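Side-chain contacts in 4-hydroxy-3-methylbut-2-enyl diphosphate reductase, apicoplast (Plasmodium falciparum, PDB 4N7B), which reduces (E)-4-hydroxy-3-methylbut-2-enyl diphosphate to isopentenyl and dimethylallyl diphosphate with an iron-sulfur cluster, the last step of the non-mevalonate isoprenoid pathway: residues L288-A292 / H293-P297; C315-V318 / N319-H322. All coordinates share one frame; numbering follows the deposited sequence.

How the interactions relate
Interaction 1 is the turn that leaves strand 287-290, and interaction 2 is the N-cap and first two turns of helix 316-329, which follows the neighbouring strand 309-312 of the same parallel sheet. Their centres lie 11 Å apart. The two meet where Ala292 O probably accepts a hydrogen bond from Cys315 N at 2.9 Å, while Val318 CG1 packs on His293 O at 3.5 Å. Further along, His322 CE1 reaches to 3.4 Å from Ile295 O. Both border the active site: Cys315 binds the iron-sulfur cluster, the side chain of Ala292 comes within about 5 Å of it, and His293, a probable diphosphate ligand, is about 3 Å from a bound sulfate.

Interaction 1 of 2, residues L288-A292 / H293-P297; sequences LIYSA and HGISP
Gly294 N donates to Ser291 O over 3.1 Å with an N-H...O angle of 163°, closing a type I beta turn from Ser291 to Gly294. The donor stands above the plane of the Ser291 carbonyl, 52° out of it. A second, weak bond lies within the turn: Ser291 OG lies 3.3 Å from His293 ND1, and either atom could be the donor. Ser291 holds OG between its backbone N and carbonyl carbon (chi1 77°), which turns the hydroxyl toward the imidazole; it meets that ring obliquely. Gly294 closes the turn with a positive phi that suits glycine. The turn sits at the C-terminal end of strand 287-290, an inner strand of a parallel sheet, where loops of alpha/beta domains commonly form binding sites. Here it presents His293, which by similarity binds the substrate diphosphate; its ring stacks on that of His260, another such residue, and a sulfate ion lies about 3 Å from its side chain. Beyond Gly294, Ile295 CG2 sits over one face of the Tyr290 ring, 4.1 Å from the centroid and displaced toward CG and CD1. Ile295 CG1 also approaches the ring, 4.1 Å from Tyr290 CD1. At the far end of that ring, Tyr290 OH is hydrogen-bonded to Glu310 on the adjacent strand 309-312.

Interaction 2 of 2, residues C315-V318 / N319-H322; sequences CPLV and NKVH. With F3S (Fe3-s4 cluster), chain B.
Cys315 extends SG away from its backbone N (chi1 -179°), and Val318 carries CG1 likewise (chi1 166°), which brings that methyl alongside the His322 ring. The thiolate of Cys315 serves two partners: SG binds iron FE3 of the cluster at 2.3 Å and accepts a hydrogen bond from Leu317 N at 3.5 Å, nearly straight at 165°. This bond may temper the charge on the sulfur. Cys315 is thereby the N-cap of helix 316-329, a cluster ligand set directly at a helix start. Its carbonyl continues the helical pattern, Cys315 O taking Asn319 N at 2.8 Å. At the next residue, Pro316 O accepts from Lys320 N at 2.9 Å and also from a water, which in turn accepts from Asn319 ND2 at 3.1 Å. Val318 points its two methyls at different neighbours, CG2 lying 4.0 Å from cluster sulfur S4 and CG1 3.7 Å from His322 NE2; the valine and histidine side chains run alongside each other in the same direction. On its other nitrogen, His322 ND1 is hydrogen-bonded to Glu352. The extended Lys320 chain passes Leu317 and delivers NZ to Ser409 OG and Gly410 O.

Interaction 1 of 2, residues L288-A292 / H293-P297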
loop_
_atom_site.group_PDB
_atom_site.type_symbol
_atom_site.label_atom_id
_atom_site.label_comp_id
_atom_site.label_asym_id
_atom_site.label_seq_id
_atom_site.Cartn_x
_atom_site.Cartn_y
_atom_site.Cartn_z
ATOM N N LEU A 288 15.602 13.481 7.010
ATOM C CA LEU A 288 14.300 13.362 6.381
ATOM C C LEU A 288 14.097 11.954 5.875
ATOM O O LEU A 288 14.947 11.418 5.165
ATOM C CB LEU A 288 14.143 14.326 5.216
ATOM C CG LEU A 288 12.779 14.216 4.519
ATOM C CD1 LEU A 288 11.645 14.621 5.460
ATOM C CD2 LEU A 288 12.763 15.074 3.275
ATOM N N ILE A 289 12.957 11.369 6.232
ATOM C CA ILE A 289 12.606 10.023 5.800
ATOM C C ILE A 289 11.535 10.033 4.712
ATOM O O ILE A 289 10.501 10.694 4.853
ATOM C CB ILE A 289 12.088 9.199 6.980
ATOM C CG1 ILE A 289 13.160 9.152 8.075
ATOM C CG2 ILE A 289 11.721 7.807 6.523
ATOM C CD1 ILE A 289 12.742 8.424 9.333
ATOM N N TYR A 290 11.776 9.297 3.631
ATOM C CA TYR A 290 10.779 9.157 2.575
ATOM C C TYR A 290 9.881 7.966 2.887
ATOM O O TYR A 290 10.364 6.890 3.246
ATOM C CB TYR A 290 11.448 8.973 1.209
ATOM C CG TYR A 290 12.347 10.120 0.808
ATOM C CD1 TYR A 290 11.891 11.433 0.829
ATOM C CD2 TYR A 290 13.661 9.896 0.429
ATOM C CE1 TYR A 290 12.717 12.484 0.469
ATOM C CE2 TYR A 290 14.495 10.946 0.068
ATOM C CZ TYR A 290 14.021 12.234 0.092
ATOM O OH TYR A 290 14.857 13.277 -0.272
ATOM N N SER A 291 8.576 8.151 2.740
ATOM C CA SER A 291 7.626 7.119 3.124
ATOM C C SER A 291 7.672 5.909 2.195
ATOM O O SER A 291 8.308 5.933 1.143
ATOM C CB SER A 291 6.207 7.685 3.119
ATOM O OG SER A 291 5.729 7.801 1.792
ATOM N N ALA A 292 6.959 4.858 2.590
ATOM C CA ALA A 292 6.905 3.613 1.837
ATOM C C ALA A 292 6.380 3.785 0.426
ATOM O O ALA A 292 6.709 2.991 -0.455
ATOM C CB ALA A 292 6.047 2.625 2.576
ATOM N N HIS A 293 5.564 4.813 0.212
ATOM C CA HIS A 293 4.892 5.019 -1.069
ATOM C C HIS A 293 5.819 5.616 -2.112
ATOM O O HIS A 293 5.459 5.748 -3.281
ATOM C CB HIS A 293 3.711 5.971 -0.874
ATOM C CG HIS A 293 2.832 5.606 0.279
ATOM N ND1 HIS A 293 2.764 6.360 1.430
ATOM C CD2 HIS A 293 2.009 4.546 0.469
ATOM C CE1 HIS A 293 1.923 5.789 2.275
ATOM N NE2 HIS A 293 1.455 4.685 1.718
ATOM N N GLY A 294 6.998 6.038 -1.683
ATOM C CA GLY A 294 7.936 6.625 -2.607
ATOM C C GLY A 294 7.743 8.121 -2.781
ATOM O O GLY A 294 6.802 8.729 -2.255
ATOM N N ILE A 295 8.638 8.711 -3.559
ATOM C CA ILE A 295 8.723 10.151 -3.648
ATOM C C ILE A 295 9.128 10.572 -5.056
ATOM O O ILE A 295 9.728 9.790 -5.796
ATOM C CB ILE A 295 9.746 10.702 -2.612
ATOM C CG1 ILE A 295 9.607 12.220 -2.483
ATOM C CG2 ILE A 295 11.192 10.313 -2.984
ATOM C CD1 ILE A 295 8.320 12.650 -1.812
ATOM N N SER A 296 8.776 11.800 -5.428
ATOM C CA SER A 296 9.200 12.357 -6.705
ATOM C C SER A 296 10.697 12.697 -6.645
ATOM O O SER A 296 11.186 13.181 -5.623
ATOM C CB SER A 296 8.379 13.611 -7.042
ATOM O OG SER A 296 6.993 13.318 -7.117
ATOM N N PRO A 297 11.435 12.425 -7.733
ATOM C CA PRO A 297 12.882 12.688 -7.812
ATOM C C PRO A 297 13.217 14.140 -7.494
ATOM O O PRO A 297 14.259 14.438 -6.914
ATOM C CB PRO A 297 13.221 12.399 -9.277
ATOM C CG PRO A 297 12.110 11.535 -9.785
ATOM C CD PRO A 297 10.895 11.843 -8.974
#

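Interaction 2 of 2, residues C315-V318 / N319-H322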
loop_
_atom_site.group_PDB
_atom_site.type_symbol
_atom_site.label_atom_id
_atom_site.label_comp_id
_atom_site.label_asym_id
_atom_site.label_seq_id
_atom_site.Cartn_x
_atom_site.Cartn_y
_atom_site.Cartn_z
ATOM N N CYS A 315 9.207 1.516 -0.277
ATOM C CA CYS A 315 9.128 0.076 -0.449
ATOM C C CYS A 315 9.882 -0.390 -1.702
ATOM O O CYS A 315 9.700 0.172 -2.780
ATOM C CB CYS A 315 7.670 -0.369 -0.551
ATOM S SG CYS A 315 7.583 -2.166 -0.749
ATOM N N PRO A 316 10.722 -1.427 -1.569
ATOM C CA PRO A 316 11.462 -1.955 -2.725
ATOM C C PRO A 316 10.586 -2.258 -3.938
ATOM O O PRO A 316 11.089 -2.195 -5.067
ATOM C CB PRO A 316 12.088 -3.236 -2.183
ATOM C CG PRO A 316 12.279 -2.955 -0.681
ATOM C CD PRO A 316 11.096 -2.091 -0.307
ATOM N N LEU A 317 9.315 -2.593 -3.720
ATOM C CA LEU A 317 8.438 -2.993 -4.827
ATOM C C LEU A 317 7.765 -1.779 -5.441
ATOM O O LEU A 317 7.248 -1.845 -6.562
ATOM C CB LEU A 317 7.397 -4.037 -4.376
ATOM C CG LEU A 317 8.011 -5.329 -3.787
ATOM C CD1 LEU A 317 6.922 -6.240 -3.210
ATOM C CD2 LEU A 317 8.826 -6.077 -4.832
ATOM N N VAL A 318 7.785 -0.662 -4.715
ATOM C CA VAL A 318 7.456 0.632 -5.315
ATOM C C VAL A 318 8.687 1.116 -6.085
ATOM O O VAL A 318 8.579 1.560 -7.228
ATOM C CB VAL A 318 7.035 1.677 -4.256
ATOM C CG1 VAL A 318 7.021 3.077 -4.848
ATOM C CG2 VAL A 318 5.673 1.329 -3.693
ATOM N N ASN A 319 9.869 0.983 -5.488
ATOM C CA ASN A 319 11.084 1.371 -6.186
ATOM C C ASN A 319 11.213 0.592 -7.489
ATOM O O ASN A 319 11.712 1.107 -8.490
ATOM C CB ASN A 319 12.310 1.142 -5.320
ATOM C CG ASN A 319 13.590 1.550 -6.015
ATOM O OD1 ASN A 319 13.851 2.734 -6.214
ATOM N ND2 ASN A 319 14.408 0.568 -6.370
ATOM N N LYS A 320 10.763 -0.656 -7.471
ATOM C CA LYS A 320 10.777 -1.482 -8.664
ATOM C C LYS A 320 10.067 -0.761 -9.807
ATOM O O LYS A 320 10.597 -0.660 -10.908
ATOM C CB LYS A 320 10.076 -2.789 -8.360
ATOM C CG LYS A 320 9.849 -3.704 -9.523
ATOM C CD LYS A 320 9.009 -4.868 -9.005
ATOM C CE LYS A 320 8.884 -5.998 -9.984
ATOM N NZ LYS A 320 7.704 -6.854 -9.648
ATOM N N VAL A 321 8.889 -0.216 -9.533
ATOM C CA VAL A 321 8.108 0.442 -10.587
ATOM C C VAL A 321 8.837 1.698 -11.064
ATOM O O VAL A 321 9.003 1.916 -12.271
ATOM C CB VAL A 321 6.670 0.794 -10.123
ATOM C CG1 VAL A 321 5.872 1.419 -11.247
ATOM C CG2 VAL A 321 5.965 -0.453 -9.661
ATOM N N HIS A 322 9.315 2.496 -10.117
ATOM C CA HIS A 322 10.081 3.704 -10.447
ATOM C C HIS A 322 11.210 3.374 -11.400
ATOM O O HIS A 322 11.489 4.109 -12.352
ATOM C CB HIS A 322 10.668 4.324 -9.177
ATOM C CG HIS A 322 9.670 5.090 -8.360
ATOM N ND1 HIS A 322 9.906 6.368 -7.902
ATOM C CD2 HIS A 322 8.433 4.755 -7.918
ATOM C CE1 HIS A 322 8.859 6.788 -7.215
ATOM N NE2 HIS A 322 7.950 5.829 -7.212
HETATM FE FE1 F3S B . 3.402 -3.183 1.169
HETATM FE FE3 F3S B . 5.331 -2.540 -0.598
HETATM FE FE4 F3S B . 3.058 -3.750 -1.367
HETATM S S1 F3S B . 4.472 -1.279 0.990
HETATM S S2 F3S B . 1.480 -3.077 0.051
HETATM S S3 F3S B . 4.654 -4.551 -0.063
HETATM S S4 F3S B . 4.154 -2.177 -2.443
HETATM O O HOH W 1 13.793 -2.384 -5.556
#